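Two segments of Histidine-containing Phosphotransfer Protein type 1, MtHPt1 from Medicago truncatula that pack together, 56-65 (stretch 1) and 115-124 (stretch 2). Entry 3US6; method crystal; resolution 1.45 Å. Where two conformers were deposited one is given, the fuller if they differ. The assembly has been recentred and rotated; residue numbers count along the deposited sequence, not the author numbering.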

# COMPACT_ATOMS: atom_id res chain seq x y z
N ILE A 56 8.15 -9.15 -3.82
CA ILE A 56 9.24 -8.21 -3.67
C ILE A 56 9.81 -8.29 -2.26
O ILE A 56 11.03 -8.26 -2.07
CB ILE A 56 8.78 -6.74 -3.98
CG1 ILE A 56 8.67 -6.54 -5.50
CG2 ILE A 56 9.72 -5.73 -3.33
CD1 ILE A 56 9.95 -6.04 -6.21
N LEU A 57 8.93 -8.35 -1.24
CA LEU A 57 9.36 -8.29 0.13
C LEU A 57 10.09 -9.54 0.53
O LEU A 57 11.10 -9.52 1.28
CB LEU A 57 8.16 -8.05 1.05
CG LEU A 57 7.67 -6.63 0.95
CD1 LEU A 57 6.37 -6.61 1.72
CD2 LEU A 57 8.67 -5.63 1.54
N LYS A 58 9.63 -10.66 0.03
CA LYS A 58 10.33 -11.90 0.26
C LYS A 58 11.73 -11.88 -0.36
O LYS A 58 12.73 -12.21 0.29
CB LYS A 58 9.55 -13.09 -0.36
CG LYS A 58 8.16 -13.28 0.23
CD LYS A 58 7.35 -14.37 -0.47
CE LYS A 58 7.65 -15.75 0.12
NZ LYS A 58 7.39 -15.84 1.60
N ASP A 59 11.84 -11.42 -1.61
CA ASP A 59 13.17 -11.36 -2.20
C ASP A 59 14.08 -10.35 -1.47
O ASP A 59 15.31 -10.59 -1.31
CB ASP A 59 13.06 -10.97 -3.66
CG ASP A 59 12.45 -12.07 -4.49
OD1 ASP A 59 12.48 -13.23 -3.99
OD2 ASP A 59 11.94 -11.77 -5.60
N LEU A 60 13.52 -9.22 -1.02
CA LEU A 60 14.27 -8.20 -0.39
C LEU A 60 14.78 -8.67 0.97
O LEU A 60 15.96 -8.36 1.27
CB LEU A 60 13.46 -6.92 -0.22
CG LEU A 60 13.34 -5.99 -1.43
CD1 LEU A 60 12.40 -4.83 -1.10
CD2 LEU A 60 14.70 -5.43 -1.77
N SER A 61 13.97 -9.37 1.78
CA SER A 61 14.45 -9.76 3.12
C SER A 61 15.63 -10.68 2.98
O SER A 61 16.67 -10.50 3.64
CB SER A 61 13.38 -10.43 3.97
OG SER A 61 12.30 -9.54 4.21
N PHE A 62 15.53 -11.63 2.07
CA PHE A 62 16.63 -12.56 1.81
C PHE A 62 17.90 -11.82 1.36
O PHE A 62 18.98 -12.08 1.89
CB PHE A 62 16.24 -13.61 0.76
CG PHE A 62 17.35 -14.63 0.51
CD1 PHE A 62 17.56 -15.68 1.40
CD2 PHE A 62 18.21 -14.47 -0.54
CE1 PHE A 62 18.59 -16.60 1.18
CE2 PHE A 62 19.24 -15.38 -0.76
CZ PHE A 62 19.42 -16.42 0.11
N ALA A 63 17.74 -10.85 0.46
CA ALA A 63 18.83 -10.10 -0.05
C ALA A 63 19.50 -9.21 0.98
O ALA A 63 20.75 -9.06 0.92
CB ALA A 63 18.35 -9.25 -1.23
N VAL A 64 18.74 -8.53 1.84
CA VAL A 64 19.38 -7.60 2.78
C VAL A 64 20.01 -8.32 3.94
O VAL A 64 20.92 -7.78 4.57
CB VAL A 64 18.45 -6.47 3.27
CG1 VAL A 64 17.95 -5.67 2.14
CG2 VAL A 64 17.35 -6.98 4.12
N ASP A 65 19.60 -9.55 4.19
CA ASP A 65 20.03 -10.25 5.40
C ASP A 65 21.18 -11.18 5.08
O ASP A 65 21.32 -12.21 5.66
CB ASP A 65 18.88 -10.99 6.06
CG ASP A 65 17.93 -10.06 6.80
OD1 ASP A 65 18.34 -8.96 7.17
OD2 ASP A 65 16.78 -10.44 6.96
N CYS A 115 15.48 -0.25 7.51
CA CYS A 115 14.53 0.36 6.63
C CYS A 115 13.68 -0.68 5.93
O CYS A 115 12.48 -0.45 5.72
CB CYS A 115 15.27 1.14 5.61
SG CYS A 115 14.19 2.20 4.63
N LEU A 116 14.23 -1.85 5.57
CA LEU A 116 13.34 -2.89 5.06
C LEU A 116 12.32 -3.29 6.12
O LEU A 116 11.15 -3.55 5.81
CB LEU A 116 14.10 -4.14 4.54
CG LEU A 116 13.28 -5.36 4.02
CD1 LEU A 116 12.47 -4.92 2.96
CD2 LEU A 116 14.22 -6.40 3.49
N GLN A 117 12.69 -3.36 7.37
CA GLN A 117 11.79 -3.74 8.41
C GLN A 117 10.64 -2.70 8.41
O GLN A 117 9.46 -3.11 8.48
CB GLN A 117 12.54 -3.83 9.74
CG GLN A 117 11.69 -4.20 10.96
CD GLN A 117 10.83 -3.08 11.51
OE1 GLN A 117 11.35 -2.03 11.84
NE2 GLN A 117 9.55 -3.34 11.69
N GLN A 118 10.95 -1.45 8.21
CA GLN A 118 9.90 -0.45 8.21
C GLN A 118 9.04 -0.52 6.95
O GLN A 118 7.82 -0.30 7.03
CB GLN A 118 10.47 0.94 8.33
CG GLN A 118 11.10 1.18 9.64
CD GLN A 118 10.04 1.31 10.74
OE1 GLN A 118 9.20 2.22 10.71
NE2 GLN A 118 10.03 0.36 11.71
N VAL A 119 9.64 -0.74 5.77
CA VAL A 119 8.84 -0.88 4.53
C VAL A 119 7.84 -2.01 4.67
O VAL A 119 6.65 -1.92 4.34
CB VAL A 119 9.78 -1.24 3.31
CG1 VAL A 119 8.99 -1.55 2.07
CG2 VAL A 119 10.75 -0.10 3.03
N LYS A 120 8.32 -3.14 5.19
CA LYS A 120 7.45 -4.30 5.41
C LYS A 120 6.33 -3.94 6.39
O LYS A 120 5.17 -4.30 6.14
CB LYS A 120 8.26 -5.51 5.86
CG LYS A 120 7.37 -6.72 6.09
CD LYS A 120 8.15 -8.00 6.36
CE LYS A 120 7.22 -9.14 6.95
NZ LYS A 120 7.95 -10.46 7.17
N GLN A 121 6.67 -3.32 7.52
CA GLN A 121 5.66 -2.93 8.48
C GLN A 121 4.63 -2.01 7.87
O GLN A 121 3.42 -2.20 8.04
CB GLN A 121 6.33 -2.32 9.71
CG GLN A 121 5.39 -1.85 10.78
CD GLN A 121 6.22 -1.42 12.05
OE1 GLN A 121 7.18 -2.12 12.49
NE2 GLN A 121 5.88 -0.27 12.60
N GLU A 122 5.07 -1.02 7.11
CA GLU A 122 4.16 -0.07 6.45
C GLU A 122 3.28 -0.78 5.40
O GLU A 122 2.08 -0.53 5.32
CB GLU A 122 4.91 1.09 5.81
CG GLU A 122 5.48 2.04 6.85
CD GLU A 122 4.43 2.82 7.64
OE1 GLU A 122 3.29 3.00 7.16
OE2 GLU A 122 4.79 3.27 8.79
N TYR A 123 3.85 -1.73 4.69
CA TYR A 123 3.07 -2.50 3.75
C TYR A 123 1.98 -3.30 4.45
O TYR A 123 0.86 -3.24 4.03
CB TYR A 123 3.98 -3.45 2.93
CG TYR A 123 3.17 -4.44 2.16
CD1 TYR A 123 2.48 -4.05 1.06
CD2 TYR A 123 3.06 -5.73 2.58
CE1 TYR A 123 1.70 -4.93 0.40
CE2 TYR A 123 2.28 -6.61 1.92
CZ TYR A 123 1.60 -6.19 0.84
OH TYR A 123 0.83 -7.08 0.16
N LEU A 124 2.31 -3.97 5.55
CA LEU A 124 1.31 -4.77 6.23
C LEU A 124 0.24 -3.86 6.83
O LEU A 124 -0.94 -4.22 6.85
CB LEU A 124 1.94 -5.64 7.29
CG LEU A 124 2.79 -6.72 6.62
CD1 LEU A 124 3.50 -7.56 7.67
CD2 LEU A 124 2.02 -7.64 5.73

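The two helices run nearly antiparallel, with 163° between their N-to-C directions and a closest axial approach of 10.7 Å. No hydrogen bond crosses between them, so the 345 Å² buried here, both sides summed, rests on van der Waals packing, mostly of side chains. Two leucines dominate it, each a knob in a hole of the other helix.

Along stretch 2 the first contact is Leu 116, whose CA-to-CB bond points toward stretch 1. With chi1 t and chi2 p, it sits among Leu 57, Leu 60, Ser 61 and Val 64. Leu 116 CD2 lies 3.2 Å from Val 64 CG2, a tight apolar approach, and 3.4 Å from both Leu 60 C and Ser 61 CA, so this methyl reaches the backbone of the facing helix. Leu 116 CD1 is 4.1 Å from Leu 57 CD2. The CA-to-CB bond of Ser 61 points sideways, and its hydroxyl is engaged within its own helix, Ser 61 OG donating to Leu 57 O at 3.2 Å.

Gln 117 and Gln 118 make no contact with stretch 1; Gln 118 NE2 instead donates to Gln 117 OE1 at 2.7 Å. One turn on from Cys 115, Val 119 points toward stretch 1 and places Val 119 CG1 4.1 Å from Leu 57 CD2, a branched aliphatic wall for the second hole.

Lys 120 borders that hole. Lys 120 CA and Lys 120 CB each lie 4.3 Å from Leu 57 CD2, while its chain is extended, all four chi angles t, and the residue is exposed. Gln 121 and Glu 122 are out of reach. Tyr 123 completes the hole: Tyr 123 CD2 is 3.5 Å from Leu 57 CD1, which approaches the ring obliquely. Leu 57, buried with chi1 m and chi2 t, thus fills a pocket formed by Leu 116, Val 119, Lys 120 and Tyr 123.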